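Local atomic coordinates of sugar-binding transcriptional regulator, LacI family (Enterococcus faecalis, PDB entry 3CS3), a protein that probably represses transcription by binding DNA and responding to a sugar effector, as LacI-family regulators do. Residues A[73-78]-A[90-95]; A[81-85]-A[242-247]; A[8-14]-A[57-63]. All blocks are in the same frame, centred on the assembly; numbering follows the deposited sequence.

Contact 1: A[73-78]-A[90-95]. With SO4 (sulfate ion), chain B.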
loop_
_atom_site.group_PDB
_atom_site.type_symbol
_atom_site.label_atom_id
_atom_site.label_comp_id
_atom_site.label_asym_id
_atom_site.label_seq_id
_atom_site.Cartn_x
_atom_site.Cartn_y
_atom_site.Cartn_z
ATOM N N ILE A 73 20.005 -11.327 -9.599
ATOM C CA ILE A 73 19.763 -12.086 -8.363
ATOM C C ILE A 73 20.890 -13.095 -8.136
ATOM O O ILE A 73 21.455 -13.153 -7.044
ATOM C CB ILE A 73 18.353 -12.759 -8.334
ATOM C CG1 ILE A 73 17.258 -11.689 -8.333
ATOM C CG2 ILE A 73 18.191 -13.679 -7.122
ATOM C CD1 ILE A 73 15.844 -12.217 -8.238
ATOM N N GLU A 74 21.230 -13.851 -9.181
ATOM C CA GLU A 74 22.359 -14.788 -9.149
ATOM C C GLU A 74 23.697 -14.142 -8.759
ATOM O O GLU A 74 24.430 -14.698 -7.940
ATOM C CB GLU A 74 22.497 -15.531 -10.481
ATOM C CG GLU A 74 21.900 -16.945 -10.485
ATOM C CD GLU A 74 20.710 -17.115 -11.421
ATOM O OE1 GLU A 74 20.445 -16.212 -12.239
ATOM O OE2 GLU A 74 20.050 -18.173 -11.352
ATOM N N LYS A 75 23.993 -12.973 -9.333
ATOM C CA LYS A 75 25.223 -12.218 -9.037
ATOM C C LYS A 75 25.313 -11.777 -7.577
ATOM O O LYS A 75 26.400 -11.751 -6.994
ATOM C CB LYS A 75 25.336 -10.981 -9.931
ATOM C CG LYS A 75 25.815 -11.248 -11.345
ATOM C CD LYS A 75 25.903 -9.944 -12.126
ATOM C CE LYS A 75 26.360 -10.177 -13.554
ATOM N NZ LYS A 75 26.422 -8.903 -14.325
ATOM N N PHE A 76 24.165 -11.422 -7.003
ATOM C CA PHE A 76 24.067 -11.043 -5.598
ATOM C C PHE A 76 24.207 -12.272 -4.693
ATOM O O PHE A 76 24.706 -12.166 -3.574
ATOM C CB PHE A 76 22.745 -10.309 -5.350
ATOM C CG PHE A 76 22.652 -9.634 -4.005
ATOM C CD1 PHE A 76 23.608 -8.711 -3.597
ATOM C CD2 PHE A 76 21.580 -9.900 -3.158
ATOM C CE1 PHE A 76 23.509 -8.086 -2.356
ATOM C CE2 PHE A 76 21.473 -9.279 -1.917
ATOM C CZ PHE A 76 22.438 -8.371 -1.516
ATOM N N ALA A 77 23.789 -13.433 -5.197
ATOM C CA ALA A 77 23.887 -14.697 -4.461
ATOM C C ALA A 77 25.313 -15.245 -4.412
ATOM O O ALA A 77 25.732 -15.819 -3.399
ATOM C CB ALA A 77 22.933 -15.737 -5.046
ATOM N N GLU A 78 26.050 -15.059 -5.507
ATOM C CA GLU A 78 27.435 -15.532 -5.627
ATOM C C GLU A 78 28.428 -14.720 -4.789
ATOM O O GLU A 78 29.512 -15.205 -4.466
ATOM C CB GLU A 78 27.867 -15.558 -7.094
ATOM C CG GLU A 78 27.235 -16.682 -7.903
ATOM C CD GLU A 78 27.102 -16.356 -9.383
ATOM O OE1 GLU A 78 27.619 -15.303 -9.825
ATOM O OE2 GLU A 78 26.472 -17.156 -10.108
ATOM N N THR A 90 14.094 -21.240 -9.007
ATOM C CA THR A 90 15.544 -21.148 -9.054
ATOM C C THR A 90 16.166 -22.516 -8.791
ATOM O O THR A 90 15.508 -23.417 -8.261
ATOM C CB THR A 90 16.064 -20.114 -8.031
ATOM O OG1 THR A 90 17.471 -19.919 -8.212
ATOM C CG2 THR A 90 15.788 -20.574 -6.600
ATOM N N GLU A 91 17.429 -22.668 -9.174
ATOM C CA GLU A 91 18.169 -23.893 -8.914
ATOM C C GLU A 91 19.528 -23.551 -8.314
ATOM O O GLU A 91 20.278 -24.433 -7.884
ATOM C CB GLU A 91 18.326 -24.704 -10.204
ATOM C CG GLU A 91 18.270 -26.217 -10.000
ATOM C CD GLU A 91 16.938 -26.687 -9.430
ATOM O OE1 GLU A 91 15.906 -26.544 -10.122
ATOM O OE2 GLU A 91 16.925 -27.200 -8.290
ATOM N N HIS A 92 19.816 -22.252 -8.279
ATOM C CA HIS A 92 21.070 -21.714 -7.765
ATOM C C HIS A 92 21.198 -21.933 -6.260
ATOM O O HIS A 92 20.204 -21.904 -5.529
ATOM C CB HIS A 92 21.151 -20.220 -8.091
ATOM C CG HIS A 92 22.528 -19.642 -7.976
ATOM N ND1 HIS A 92 22.936 -18.898 -6.890
ATOM C CD2 HIS A 92 23.586 -19.684 -8.822
ATOM C CE1 HIS A 92 24.187 -18.512 -7.068
ATOM N NE2 HIS A 92 24.604 -18.977 -8.231
ATOM N N ARG A 93 22.425 -22.177 -5.809
ATOM C CA ARG A 93 22.705 -22.267 -4.381
ATOM C C ARG A 93 22.640 -20.866 -3.778
ATOM O O ARG A 93 22.855 -19.876 -4.485
ATOM C CB ARG A 93 24.059 -22.939 -4.105
ATOM C CG ARG A 93 25.272 -22.261 -4.736
ATOM C CD ARG A 93 26.549 -22.624 -3.995
ATOM N NE ARG A 93 26.595 -22.027 -2.660
ATOM C CZ ARG A 93 27.547 -22.255 -1.757
ATOM N NH1 ARG A 93 27.490 -21.657 -0.574
ATOM N NH2 ARG A 93 28.554 -23.078 -2.029
ATOM N N ASN A 94 22.324 -20.801 -2.484
ATOM C CA ASN A 94 22.053 -19.545 -1.760
ATOM C C ASN A 94 20.699 -18.885 -2.056
ATOM O O ASN A 94 20.401 -17.817 -1.525
ATOM C CB ASN A 94 23.198 -18.526 -1.895
ATOM C CG ASN A 94 24.088 -18.486 -0.678
ATOM O OD1 ASN A 94 23.626 -18.655 0.457
ATOM N ND2 ASN A 94 25.373 -18.244 -0.903
ATOM N N ILE A 95 19.886 -19.521 -2.898
ATOM C CA ILE A 95 18.542 -19.030 -3.177
ATOM C C ILE A 95 17.486 -20.087 -2.846
ATOM O O ILE A 95 17.663 -21.260 -3.155
ATOM C CB ILE A 95 18.386 -18.506 -4.637
ATOM C CG1 ILE A 95 19.570 -17.601 -5.022
ATOM C CG2 ILE A 95 17.074 -17.730 -4.789
ATOM C CD1 ILE A 95 19.613 -17.187 -6.481
HETATM S S SO4 B . 22.739 -23.808 -0.489
HETATM O O1 SO4 B . 24.070 -24.217 -0.924
HETATM O O2 SO4 B . 22.786 -22.417 -0.051
HETATM O O3 SO4 B . 21.807 -23.954 -1.603
HETATM O O4 SO4 B . 22.306 -24.647 0.624
#
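The helical residues Ile73 to Glu78 run beside an irregular loop that closes in a type II beta turn from His92 to Ile95, and the two backbones come nearest at Ala77 and Asn94. His92 has the largest share of the contact. Its CG is anti to the backbone N (chi1 -163°), which sends the ring toward the helix. Glu74 CG sits over one face of that ring, 3.9 Å from its centroid, in a CH-pi contact. The Glu74 carboxylate stands steeply to the ring, the planes 76° apart. The Glu78 side chain crosses that of His92 at about a right angle, and its OE2 takes a weak, bent hydrogen bond of 3.2 Å from His92 NE2. Ala77 CB touches both His92 and Ile95, 3.7 Å from His92 CE1 and 3.8 Å from Ile95 CG1. Deeper in, Ile73 CG2 meets Ile95 CD1 at 3.8 Å. On the turn, Asn94 N donates to sulfate O2 (3.0 Å) and more weakly to O3. Arg96 also binds this sulfate, which probably comes from the crystallisation liquor. Helix 70-78 thus covers the loop leading into strand 95-100, while Ile73 and Ala77 also rest on Ile83 of strand 82-85.

Contact 2: A[81-85]-A[242-247]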
loop_
_atom_site.group_PDB
_atom_site.type_symbol
_atom_site.label_atom_id
_atom_site.label_comp_id
_atom_site.label_asym_id
_atom_site.label_seq_id
_atom_site.Cartn_x
_atom_site.Cartn_y
_atom_site.Cartn_z
ATOM N N HIS A 81 25.613 -13.392 -0.381
ATOM C CA HIS A 81 24.305 -13.011 0.160
ATOM C C HIS A 81 23.250 -14.081 -0.084
ATOM O O HIS A 81 23.174 -14.657 -1.171
ATOM C CB HIS A 81 23.826 -11.688 -0.426
ATOM C CG HIS A 81 24.709 -10.525 -0.104
ATOM N ND1 HIS A 81 25.725 -10.109 -0.938
ATOM C CD2 HIS A 81 24.718 -9.680 0.953
ATOM C CE1 HIS A 81 26.325 -9.059 -0.406
ATOM N NE2 HIS A 81 25.735 -8.779 0.743
ATOM N N SER A 82 22.436 -14.331 0.937
ATOM C CA SER A 82 21.338 -15.288 0.844
ATOM C C SER A 82 20.084 -14.615 0.310
ATOM O O SER A 82 19.791 -13.479 0.670
ATOM C CB SER A 82 21.063 -15.893 2.214
ATOM O OG SER A 82 22.122 -16.748 2.580
ATOM N N ILE A 83 19.346 -15.313 -0.552
ATOM C CA ILE A 83 18.142 -14.746 -1.170
ATOM C C ILE A 83 16.936 -15.693 -1.118
ATOM O O ILE A 83 17.057 -16.877 -1.401
ATOM C CB ILE A 83 18.411 -14.292 -2.640
ATOM C CG1 ILE A 83 19.507 -13.221 -2.688
ATOM C CG2 ILE A 83 17.152 -13.710 -3.271
ATOM C CD1 ILE A 83 20.276 -13.198 -3.962
ATOM N N VAL A 84 15.778 -15.164 -0.737
ATOM C CA VAL A 84 14.514 -15.879 -0.905
ATOM C C VAL A 84 13.667 -15.191 -1.985
ATOM O O VAL A 84 13.387 -13.997 -1.905
ATOM C CB VAL A 84 13.743 -16.025 0.431
ATOM C CG1 VAL A 84 12.395 -16.675 0.209
ATOM C CG2 VAL A 84 14.549 -16.872 1.404
ATOM N N VAL A 85 13.307 -15.946 -3.018
ATOM C CA VAL A 85 12.442 -15.434 -4.072
ATOM C C VAL A 85 10.995 -15.853 -3.841
ATOM O O VAL A 85 10.712 -16.980 -3.422
ATOM C CB VAL A 85 12.922 -15.833 -5.500
ATOM C CG1 VAL A 85 14.160 -15.038 -5.886
ATOM C CG2 VAL A 85 13.190 -17.320 -5.602
ATOM N N LYS A 242 12.827 -18.635 6.337
ATOM C CA LYS A 242 13.626 -19.259 5.298
ATOM C C LYS A 242 14.923 -18.515 5.047
ATOM O O LYS A 242 15.934 -19.141 4.777
ATOM C CB LYS A 242 12.836 -19.344 3.993
ATOM C CG LYS A 242 13.066 -20.622 3.212
ATOM C CD LYS A 242 11.835 -21.517 3.221
ATOM C CE LYS A 242 11.559 -22.134 4.584
ATOM N NZ LYS A 242 10.880 -23.441 4.473
ATOM N N ILE A 243 14.886 -17.185 5.120
ATOM C CA ILE A 243 16.080 -16.366 4.897
ATOM C C ILE A 243 17.071 -16.476 6.071
ATOM O O ILE A 243 18.282 -16.528 5.857
ATOM C CB ILE A 243 15.729 -14.876 4.486
ATOM C CG1 ILE A 243 16.955 -14.127 3.986
ATOM C CG2 ILE A 243 15.075 -14.086 5.599
ATOM C CD1 ILE A 243 17.238 -14.362 2.560
ATOM N N ILE A 244 16.547 -16.556 7.295
ATOM C CA ILE A 244 17.377 -16.790 8.475
ATOM C C ILE A 244 18.061 -18.151 8.382
ATOM O O ILE A 244 19.287 -18.221 8.410
ATOM C CB ILE A 244 16.567 -16.674 9.795
ATOM C CG1 ILE A 244 16.006 -15.251 9.981
ATOM C CG2 ILE A 244 17.408 -17.108 11.005
ATOM C CD1 ILE A 244 17.024 -14.118 9.856
ATOM N N HIS A 245 17.266 -19.212 8.231
ATOM C CA HIS A 245 17.770 -20.585 8.130
ATOM C C HIS A 245 18.783 -20.747 7.003
ATOM O O HIS A 245 19.805 -21.397 7.183
ATOM C CB HIS A 245 16.617 -21.581 7.949
ATOM C CG HIS A 245 15.872 -21.890 9.213
ATOM N ND1 HIS A 245 15.456 -20.915 10.096
ATOM C CD2 HIS A 245 15.448 -23.066 9.730
ATOM C CE1 HIS A 245 14.823 -21.478 11.109
ATOM N NE2 HIS A 245 14.803 -22.784 10.911
ATOM N N LEU A 246 18.508 -20.121 5.861
ATOM C CA LEU A 246 19.376 -20.203 4.686
ATOM C C LEU A 246 20.734 -19.536 4.906
ATOM O O LEU A 246 21.765 -20.072 4.485
ATOM C CB LEU A 246 18.669 -19.618 3.452
ATOM C CG LEU A 246 19.380 -19.460 2.109
ATOM C CD1 LEU A 246 19.795 -20.800 1.536
ATOM C CD2 LEU A 246 18.474 -18.723 1.152
ATOM N N MET A 247 20.740 -18.386 5.578
ATOM C CA MET A 247 21.986 -17.656 5.797
ATOM C C MET A 247 22.787 -18.196 6.980
ATOM O O MET A 247 23.962 -17.865 7.142
ATOM C CB MET A 247 21.751 -16.138 5.867
ATOM C CG MET A 247 21.500 -15.517 7.232
ATOM S SD MET A 247 20.933 -13.797 7.083
ATOM C CE MET A 247 21.539 -13.360 5.458
#
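Ser82 lies against the last turn of the helical segment, with OG 3.4 Å from Met247 CB and CB 3.9 Å from Leu246 CG. Its hydroxyl is beside the backbone N (chi1 -70°) and is hydrogen-bonded to Asn94 OD1. No hydrogen bond crosses this contact, so the fit is one of shape. Ile243 spans Ser82 to Val84. With chi1 at -168°, CG1 swings away from the backbone N, and a bend at chi2 brings Ile243 CD1 to within 3.3 Å of Ser82 O. Ile243 CD1 is also 3.9 Å from Val84 CG2. Val84 CG2 rests on the helix backbone, 3.7 Å from Ile243 N, and also touches Lys242 CB. Leu246 CD2 comes to the strand backbone from the helix side, 3.5 Å from Ile83 O. The rest of the Lys242 chain leads away to a salt bridge with Glu255. The strand and helix axes are 8.0 Å apart at their closest and run roughly antiparallel, their directions 147° apart. This is the packing of a helix on one face of a sheet in an alpha/beta subdomain. Ser82 and Val84 face helix 232-247, whereas Ile83 points away from it, to Ile73, Phe76 and Ala77 of helix 70-78. Strand 82-85 is thus sandwiched between the two helices, with strands 60-64 and 95-100 as its neighbours in the sheet.

Contact 3: A[8-14]-A[57-63]; sequences TNIIGVY and MVDGAII
Thr8 meets the side chain of Asp59 before the strands pair. Its N-H gives a nearly straight hydrogen bond to Asp59 OD1 (2.8 Å, 169°), on the syn side of the carboxylate. Thr8 OG1 lies 3.1 Å from both Asp59 OD1 and Met57 O. Asn9 N adds a weak bond to Asp59 OD2, so both carboxylate oxygens serve the same bend. Ile10 O accepts from Asp59 N at 2.8 Å, and Ile10 CG2 touches Val58 CG2, the two side chains crossing at about a right angle. Ile10 and Met57 also pack on Phe52 of the second subunit. Ile11 CG2 lies 4.0 Å from Ile62 CG1, on the sheet face where Ile243 of helix 232-247 joins them. From Gly12 on, the pairing is that of two parallel strands, as in the Rossmann-like sheet of the periplasmic-binding-protein fold. Gly12 bonds at both ends, its N to Gly60 O and its O to Ile62 N. Val13 shares the face of Ile11 and Ile62, close to Ile30 of helix 23-35. Tyr14 N reaches Ile62 O. On the other face, Tyr14 CG lies beside the backbone N (chi1 -68°), laying the ring edge along Ala61 CB, and Tyr14 CD2 is 3.7 Å from Ile63 CD1.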
loop_
_atom_site.group_PDB
_atom_site.type_symbol
_atom_site.label_atom_id
_atom_site.label_comp_id
_atom_site.label_asym_id
_atom_site.label_seq_id
_atom_site.Cartn_x
_atom_site.Cartn_y
_atom_site.Cartn_z
ATOM N N THR A 8 24.794 -6.937 9.421
ATOM C CA THR A 8 24.067 -5.704 9.703
ATOM C C THR A 8 22.721 -5.969 10.362
ATOM O O THR A 8 22.045 -5.023 10.791
ATOM C CB THR A 8 23.818 -4.902 8.401
ATOM O OG1 THR A 8 22.994 -5.666 7.509
ATOM C CG2 THR A 8 25.128 -4.577 7.704
ATOM N N ASN A 9 22.373 -7.258 10.463
ATOM C CA ASN A 9 21.027 -7.750 10.810
ATOM C C ASN A 9 19.850 -7.035 10.128
ATOM O O ASN A 9 18.799 -6.769 10.729
ATOM C CB ASN A 9 20.825 -8.084 12.316
ATOM C CG ASN A 9 20.854 -6.867 13.248
ATOM O OD1 ASN A 9 21.167 -7.018 14.430
ATOM N ND2 ASN A 9 20.488 -5.689 12.754
ATOM N N ILE A 10 20.040 -6.754 8.837
ATOM C CA ILE A 10 19.028 -6.118 7.987
ATOM C C ILE A 10 18.776 -6.952 6.730
ATOM O O ILE A 10 19.714 -7.374 6.042
ATOM C CB ILE A 10 19.401 -4.649 7.612
ATOM C CG1 ILE A 10 19.514 -3.790 8.876
ATOM C CG2 ILE A 10 18.332 -4.015 6.714
ATOM C CD1 ILE A 10 20.275 -2.496 8.694
ATOM N N ILE A 11 17.502 -7.218 6.457
ATOM C CA ILE A 11 17.100 -7.879 5.221
ATOM C C ILE A 11 16.501 -6.836 4.282
ATOM O O ILE A 11 15.640 -6.057 4.686
ATOM C CB ILE A 11 16.091 -9.041 5.491
ATOM C CG1 ILE A 11 16.692 -10.086 6.450
ATOM C CG2 ILE A 11 15.621 -9.696 4.184
ATOM C CD1 ILE A 11 17.987 -10.753 5.960
ATOM N N GLY A 12 16.992 -6.798 3.047
ATOM C CA GLY A 12 16.400 -5.960 2.006
ATOM C C GLY A 12 15.212 -6.655 1.363
ATOM O O GLY A 12 15.314 -7.797 0.931
ATOM N N VAL A 13 14.074 -5.976 1.317
ATOM C CA VAL A 13 12.881 -6.546 0.713
ATOM C C VAL A 13 12.560 -5.762 -0.556
ATOM O O VAL A 13 12.286 -4.567 -0.504
ATOM C CB VAL A 13 11.693 -6.565 1.696
ATOM C CG1 VAL A 13 10.448 -7.123 1.027
ATOM C CG2 VAL A 13 12.041 -7.390 2.939
ATOM N N TYR A 14 12.624 -6.440 -1.696
ATOM C CA TYR A 14 12.458 -5.782 -2.987
ATOM C C TYR A 14 11.084 -6.063 -3.578
ATOM O O TYR A 14 10.795 -7.175 -4.021
ATOM C CB TYR A 14 13.602 -6.160 -3.941
ATOM C CG TYR A 14 14.927 -5.595 -3.482
ATOM C CD1 TYR A 14 15.344 -4.334 -3.902
ATOM C CD2 TYR A 14 15.742 -6.301 -2.589
ATOM C CE1 TYR A 14 16.544 -3.797 -3.468
ATOM C CE2 TYR A 14 16.940 -5.771 -2.146
ATOM C CZ TYR A 14 17.337 -4.520 -2.594
ATOM O OH TYR A 14 18.525 -3.980 -2.165
ATOM N N MET A 57 25.573 -3.245 3.340
ATOM C CA MET A 57 24.643 -2.739 4.352
ATOM C C MET A 57 23.410 -3.630 4.568
ATOM O O MET A 57 22.585 -3.360 5.443
ATOM C CB MET A 57 24.226 -1.302 4.009
ATOM C CG MET A 57 25.131 -0.226 4.618
ATOM S SD MET A 57 25.444 1.191 3.541
ATOM C CE MET A 57 26.469 0.472 2.251
ATOM N N VAL A 58 23.301 -4.696 3.779
ATOM C CA VAL A 58 22.178 -5.630 3.864
ATOM C C VAL A 58 22.687 -7.075 3.862
ATOM O O VAL A 58 23.518 -7.447 3.029
ATOM C CB VAL A 58 21.120 -5.335 2.742
ATOM C CG1 VAL A 58 20.488 -6.593 2.180
ATOM C CG2 VAL A 58 20.047 -4.387 3.258
ATOM N N ASP A 59 22.206 -7.874 4.814
ATOM C CA ASP A 59 22.643 -9.266 4.959
ATOM C C ASP A 59 22.112 -10.180 3.863
ATOM O O ASP A 59 22.851 -11.010 3.331
ATOM C CB ASP A 59 22.230 -9.832 6.324
ATOM C CG ASP A 59 23.092 -9.323 7.467
ATOM O OD1 ASP A 59 24.077 -8.588 7.229
ATOM O OD2 ASP A 59 22.773 -9.665 8.619
ATOM N N GLY A 60 20.829 -10.036 3.548
ATOM C CA GLY A 60 20.150 -10.905 2.597
ATOM C C GLY A 60 18.918 -10.248 2.006
ATOM O O GLY A 60 18.507 -9.180 2.455
ATOM N N ALA A 61 18.318 -10.886 1.006
ATOM C CA ALA A 61 17.185 -10.287 0.310
ATOM C C ALA A 61 15.968 -11.198 0.215
ATOM O O ALA A 61 16.100 -12.417 0.087
ATOM C CB ALA A 61 17.602 -9.793 -1.085
ATOM N N ILE A 62 14.789 -10.586 0.300
ATOM C CA ILE A 62 13.533 -11.232 -0.045
ATOM C C ILE A 62 12.977 -10.489 -1.259
ATOM O O ILE A 62 12.742 -9.285 -1.193
ATOM C CB ILE A 62 12.528 -11.215 1.132
ATOM C CG1 ILE A 62 13.041 -12.079 2.291
ATOM C CG2 ILE A 62 11.149 -11.706 0.686
ATOM C CD1 ILE A 62 12.270 -11.887 3.588
ATOM N N ILE A 63 12.782 -11.203 -2.367
ATOM C CA ILE A 63 12.407 -10.574 -3.639
ATOM C C ILE A 63 10.992 -10.939 -4.098
ATOM O O ILE A 63 10.676 -12.117 -4.320
ATOM C CB ILE A 63 13.392 -10.946 -4.790
ATOM C CG1 ILE A 63 14.862 -10.886 -4.338
ATOM C CG2 ILE A 63 13.120 -10.106 -6.061
ATOM C CD1 ILE A 63 15.477 -9.520 -4.317
#

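All three contacts lie in one subdomain, around the same mixed sheet. Contact 3 comes first along the chain and closes before the other two open. Contacts 1 and 2 alternate, since 81-85 falls between 73-78 and 90-95, and 242-247 returns much later. Contacts 2 and 3 have centres about 9 Å apart and share the sheet, where strands 60-64 and 82-85 are neighbours. Contacts 1 and 2 are about 10 Å apart, and contacts 1 and 3 about 14 Å. Contacts 1 and 2 meet where Asn94 bonds to Ser82 and Ile83. The late return of 232-247 packs the late part of the chain on a sheet begun by its first strands.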